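Local coordinates for protein phosphatase (Thermotoga maritima, PDB 1NF2) that probably acts as a magnesium-dependent phosphatase of the haloacid dehalogenase (HAD) superfamily, with a substrate-binding domain set beside its Rossmann-like core, at residues Arg3-Asp8 against Glu259-Asp264; Arg26-Leu31 against Cys35-Ala40. All coordinates share one frame; numbering follows the deposited sequence.

Interaction 1: residues Arg3-Asp8 against Glu259-Asp264; sequences RVFVFD and ERISTD. With MG (magnesium ion), chain F.
With CG of R3 anti to its carbonyl carbon (chi1 -56°) and the chain extended from CG to NE, the guanidinium is carried out to D264, where OD1 lies over one of its faces. The pair R3 NH2 to D264 OD1 measures 3.0 Å, yet the oxygen stands well out of the guanidinium plane and the two planes are 45° apart. The attraction is therefore one of charge, with no N-H aimed at the carboxylate, and D264 itself is poorly ordered. Without the guanidinium, as with an alanine here, the D264 carboxylate would probably lose the opposite charge beside it and be freer to turn. F5 leaves the strand toward 259-264, and with CG again anti to its carbonyl carbon the ring edge reaches I261 and T263. CD1 of I261 meets that edge in plane, 3.5 Å from F5 CE1, while T263 approaches at about a right angle, its OG1 3.5 Å from F5 CZ. T263 OG1 donates a hydrogen bond to D264 O (2.8 Å), from above the carbonyl plane. L31 and L258, from two helices, pack on F5 as well. At the far end of the strand, D8 OD1 binds the magnesium ion at 2.5 Å, and D8 OD2 forms a salt bridge with K191. The tail thus closes over the start of the first core strand, whose other end carries D8, one of the aspartates of the magnesium site in this HAD fold.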
# COMPACT_ATOMS: atom_id res chain seq x y z
N ARG A 3 4.43 -20.20 9.33
CA ARG A 3 5.32 -20.31 8.17
C ARG A 3 5.19 -19.15 7.18
O ARG A 3 5.91 -19.10 6.19
CB ARG A 3 5.05 -21.62 7.42
CG ARG A 3 5.18 -22.86 8.28
CD ARG A 3 4.91 -24.12 7.47
NE ARG A 3 5.13 -25.34 8.24
CZ ARG A 3 4.43 -25.69 9.32
NH1 ARG A 3 3.45 -24.92 9.74
NH2 ARG A 3 4.70 -26.82 9.95
N VAL A 4 4.26 -18.23 7.46
CA VAL A 4 4.04 -17.08 6.58
C VAL A 4 4.04 -15.82 7.43
O VAL A 4 3.30 -15.71 8.40
CB VAL A 4 2.68 -17.23 5.83
CG1 VAL A 4 2.44 -16.02 4.91
CG2 VAL A 4 2.70 -18.52 5.02
N PHE A 5 4.88 -14.87 7.05
CA PHE A 5 5.05 -13.64 7.80
C PHE A 5 4.75 -12.39 6.97
O PHE A 5 5.48 -12.05 6.04
CB PHE A 5 6.49 -13.62 8.34
CG PHE A 5 6.84 -14.84 9.16
CD1 PHE A 5 6.47 -14.93 10.51
CD2 PHE A 5 7.46 -15.94 8.57
CE1 PHE A 5 6.71 -16.09 11.25
CE2 PHE A 5 7.70 -17.11 9.30
CZ PHE A 5 7.33 -17.18 10.64
N VAL A 6 3.66 -11.71 7.30
CA VAL A 6 3.24 -10.52 6.56
C VAL A 6 3.59 -9.23 7.31
O VAL A 6 3.24 -9.07 8.48
CB VAL A 6 1.72 -10.57 6.28
CG1 VAL A 6 1.31 -9.38 5.40
CG2 VAL A 6 1.38 -11.90 5.58
N PHE A 7 4.26 -8.31 6.63
CA PHE A 7 4.68 -7.06 7.26
C PHE A 7 4.26 -5.81 6.50
O PHE A 7 4.51 -5.69 5.30
CB PHE A 7 6.21 -7.01 7.36
CG PHE A 7 6.84 -8.20 8.01
CD1 PHE A 7 6.91 -8.30 9.40
CD2 PHE A 7 7.41 -9.21 7.24
CE1 PHE A 7 7.55 -9.39 10.01
CE2 PHE A 7 8.05 -10.31 7.84
CZ PHE A 7 8.12 -10.39 9.23
N ASP A 8 3.63 -4.86 7.19
CA ASP A 8 3.30 -3.60 6.55
C ASP A 8 4.67 -2.91 6.60
O ASP A 8 5.52 -3.29 7.42
CB ASP A 8 2.28 -2.81 7.38
CG ASP A 8 1.83 -1.51 6.70
OD1 ASP A 8 0.95 -0.82 7.25
OD2 ASP A 8 2.34 -1.18 5.61
N GLU A 259 11.13 -12.85 17.22
CA GLU A 259 12.06 -13.81 17.79
C GLU A 259 11.43 -14.80 18.76
O GLU A 259 12.02 -15.84 19.05
CB GLU A 259 13.20 -13.08 18.52
CG GLU A 259 13.89 -12.03 17.67
CD GLU A 259 15.07 -11.41 18.37
OE1 GLU A 259 14.96 -11.11 19.58
OE2 GLU A 259 16.12 -11.22 17.71
N ARG A 260 10.23 -14.50 19.26
CA ARG A 260 9.58 -15.40 20.21
C ARG A 260 8.47 -16.29 19.63
O ARG A 260 8.01 -17.23 20.29
CB ARG A 260 8.98 -14.59 21.38
CG ARG A 260 9.94 -13.59 22.05
CD ARG A 260 11.35 -14.15 22.30
NE ARG A 260 11.37 -15.41 23.06
CZ ARG A 260 12.49 -16.05 23.40
NH1 ARG A 260 13.67 -15.56 23.06
NH2 ARG A 260 12.42 -17.20 24.08
N ILE A 261 8.06 -16.02 18.40
CA ILE A 261 6.98 -16.80 17.78
C ILE A 261 7.38 -18.21 17.34
O ILE A 261 8.47 -18.41 16.81
CB ILE A 261 6.37 -16.02 16.58
CG1 ILE A 261 5.70 -17.00 15.61
CG2 ILE A 261 7.42 -15.21 15.87
CD1 ILE A 261 5.11 -16.32 14.41
N SER A 262 6.50 -19.18 17.58
CA SER A 262 6.74 -20.58 17.20
C SER A 262 6.77 -20.67 15.69
O SER A 262 5.74 -20.50 15.03
CB SER A 262 5.64 -21.50 17.72
OG SER A 262 5.59 -21.48 19.13
N THR A 263 7.93 -20.97 15.15
CA THR A 263 8.07 -21.02 13.72
C THR A 263 8.88 -22.17 13.19
O THR A 263 9.81 -22.66 13.84
CB THR A 263 8.73 -19.73 13.22
OG1 THR A 263 9.14 -19.91 11.86
CG2 THR A 263 9.94 -19.40 14.05
N ASP A 264 8.52 -22.61 11.99
CA ASP A 264 9.25 -23.66 11.31
C ASP A 264 10.52 -22.94 10.89
O ASP A 264 10.93 -21.99 11.57
CB ASP A 264 8.48 -24.16 10.09
CG ASP A 264 7.90 -25.55 10.28
OD1 ASP A 264 7.16 -25.76 11.26
OD2 ASP A 264 8.19 -26.43 9.44
MG MG F . 1.40 1.58 7.77

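Interaction 2: residues Arg26-Leu31 against Cys35-Ala40; sequences RNIEKL and CYVVFA. With SO4 (sulfate ion), chain E.
I28 and V37 cross at about a right angle, methyl against methyl: CG2 of I28 lies 4.0 Å from V37 CG1 and only slightly farther from V37 CG2, so one branch of the isoleucine faces both branches of the valine. I28 CG2, anti to the backbone N and beside the carbonyl carbon, is set against V37 CG1, which lies anti to its own N (chi1 175°), and these torsions put the two methyls in contact. One helical turn on, L31 touches the same valine from another direction, its CB 4.3 Å from V37 CG2. The valine is thus shared by two helix residues, and all three side chains are buried and apolar. F7 of the neighbouring strand packs against V37, and L258 of helix 253-258 touches I28 and L31. Where the helix runs out, L31 O accepts a hydrogen bond from C35 N at 3.2 Å, bent at the hydrogen (136°) although the donor lies nearly in line with the carbonyl bond. C35 CB also sits 3.1 Å from L31 O, and C35 SG forms the disulfide to C265. On the outer side of the helix, R26 NH1 donates a fairly straight bond (165°) to O3 of a sulfate ion, probably from the crystallisation liquor, which R25 also holds. A short turn joins helix 22-31 to strand 36-40, the helix packed on the parallel strands 4-8 and 36-40 as in the beta-alpha-beta crossover of a Rossmann-like HAD core.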
# COMPACT_ATOMS: atom_id res chain seq x y z
N ARG A 26 18.10 -8.71 9.77
CA ARG A 26 18.66 -10.04 10.00
C ARG A 26 17.62 -11.11 10.34
O ARG A 26 17.73 -12.25 9.89
CB ARG A 26 19.75 -9.99 11.08
CG ARG A 26 21.11 -9.61 10.53
CD ARG A 26 22.20 -9.83 11.57
NE ARG A 26 22.57 -8.60 12.26
CZ ARG A 26 23.54 -7.78 11.86
NH1 ARG A 26 24.25 -8.05 10.78
NH2 ARG A 26 23.80 -6.68 12.56
N ASN A 27 16.61 -10.75 11.11
CA ASN A 27 15.58 -11.72 11.46
C ASN A 27 14.76 -12.12 10.25
O ASN A 27 14.38 -13.29 10.11
CB ASN A 27 14.67 -11.18 12.56
CG ASN A 27 15.28 -11.32 13.93
OD1 ASN A 27 15.70 -12.41 14.32
ND2 ASN A 27 15.33 -10.22 14.68
N ILE A 28 14.49 -11.16 9.36
CA ILE A 28 13.73 -11.47 8.16
C ILE A 28 14.58 -12.41 7.29
O ILE A 28 14.07 -13.41 6.78
CB ILE A 28 13.41 -10.20 7.33
CG1 ILE A 28 12.63 -9.19 8.19
CG2 ILE A 28 12.61 -10.58 6.09
CD1 ILE A 28 11.33 -9.71 8.76
N GLU A 29 15.86 -12.08 7.13
CA GLU A 29 16.78 -12.90 6.35
C GLU A 29 16.73 -14.35 6.80
O GLU A 29 16.67 -15.27 5.98
CB GLU A 29 18.22 -12.37 6.49
CG GLU A 29 18.66 -11.42 5.40
CD GLU A 29 18.81 -12.11 4.06
OE1 GLU A 29 19.09 -11.41 3.06
OE2 GLU A 29 18.65 -13.35 4.01
N LYS A 30 16.76 -14.57 8.11
CA LYS A 30 16.72 -15.93 8.64
C LYS A 30 15.41 -16.65 8.29
O LYS A 30 15.42 -17.83 7.94
CB LYS A 30 16.92 -15.89 10.16
CG LYS A 30 18.32 -15.44 10.58
CD LYS A 30 18.39 -15.15 12.07
CE LYS A 30 17.99 -16.37 12.88
NZ LYS A 30 17.99 -16.08 14.35
N LEU A 31 14.29 -15.94 8.38
CA LEU A 31 13.00 -16.52 8.05
C LEU A 31 12.87 -16.84 6.57
O LEU A 31 12.38 -17.91 6.21
CB LEU A 31 11.86 -15.57 8.43
CG LEU A 31 11.49 -15.40 9.91
CD1 LEU A 31 10.34 -14.40 10.01
CD2 LEU A 31 11.10 -16.74 10.50
N CYS A 35 11.06 -20.35 4.70
CA CYS A 35 9.74 -19.77 4.95
C CYS A 35 9.32 -18.60 4.04
O CYS A 35 10.15 -17.99 3.36
CB CYS A 35 9.60 -19.36 6.42
SG CYS A 35 9.29 -20.75 7.56
N TYR A 36 8.03 -18.28 4.05
CA TYR A 36 7.49 -17.21 3.21
C TYR A 36 7.35 -15.85 3.89
O TYR A 36 6.72 -15.72 4.94
CB TYR A 36 6.12 -17.61 2.68
CG TYR A 36 6.14 -18.78 1.73
CD1 TYR A 36 6.46 -18.59 0.39
CD2 TYR A 36 5.84 -20.07 2.17
CE1 TYR A 36 6.48 -19.66 -0.50
CE2 TYR A 36 5.85 -21.15 1.28
CZ TYR A 36 6.17 -20.93 -0.05
OH TYR A 36 6.18 -21.98 -0.93
N VAL A 37 7.92 -14.83 3.25
CA VAL A 37 7.83 -13.47 3.76
C VAL A 37 7.03 -12.61 2.78
O VAL A 37 7.25 -12.67 1.57
CB VAL A 37 9.24 -12.88 3.96
CG1 VAL A 37 9.15 -11.42 4.36
CG2 VAL A 37 9.98 -13.67 5.03
N VAL A 38 6.08 -11.83 3.31
CA VAL A 38 5.22 -10.96 2.48
C VAL A 38 5.23 -9.50 2.94
O VAL A 38 5.08 -9.20 4.12
CB VAL A 38 3.75 -11.46 2.51
CG1 VAL A 38 2.87 -10.58 1.62
CG2 VAL A 38 3.68 -12.91 2.05
N PHE A 39 5.41 -8.59 1.99
CA PHE A 39 5.41 -7.16 2.28
C PHE A 39 4.12 -6.56 1.72
O PHE A 39 3.77 -6.79 0.56
CB PHE A 39 6.62 -6.48 1.63
CG PHE A 39 7.95 -6.91 2.21
CD1 PHE A 39 8.51 -8.13 1.89
CD2 PHE A 39 8.61 -6.09 3.12
CE1 PHE A 39 9.72 -8.54 2.46
CE2 PHE A 39 9.82 -6.49 3.69
CZ PHE A 39 10.37 -7.71 3.37
N ALA A 40 3.40 -5.81 2.54
CA ALA A 40 2.14 -5.20 2.13
C ALA A 40 2.17 -3.71 2.40
O ALA A 40 2.21 -3.28 3.55
CB ALA A 40 0.99 -5.85 2.87
S SO4 E . 25.30 -10.21 8.29
O1 SO4 E . 25.55 -11.13 7.16
O2 SO4 E . 24.93 -8.88 7.75
O3 SO4 E . 24.21 -10.73 9.13
O4 SO4 E . 26.53 -10.07 9.10

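How the interactions relate
The centres of the two interactions are about 8 Å apart, and each has one segment on a strand of the core sheet, 4-8 and 36-40, which are parallel neighbours. F7 N to V38 O and F5 O to V38 N, both 2.8 Å, probably hydrogen-bond the strands, and I28 CD1 packs on F7 CZ at 3.3 Å. Strand 4-8 is followed, after the short helix 9-13, by helix 22-31 and strand 36-40, together a beta-alpha-beta crossover. Residues 26-40 lie between 8 and 259, so interaction 2 is nested in the long loop closed by interaction 1. C265, just past interaction 1, is tied to C35 before the second strand, so the C-terminal tail is held at both strands.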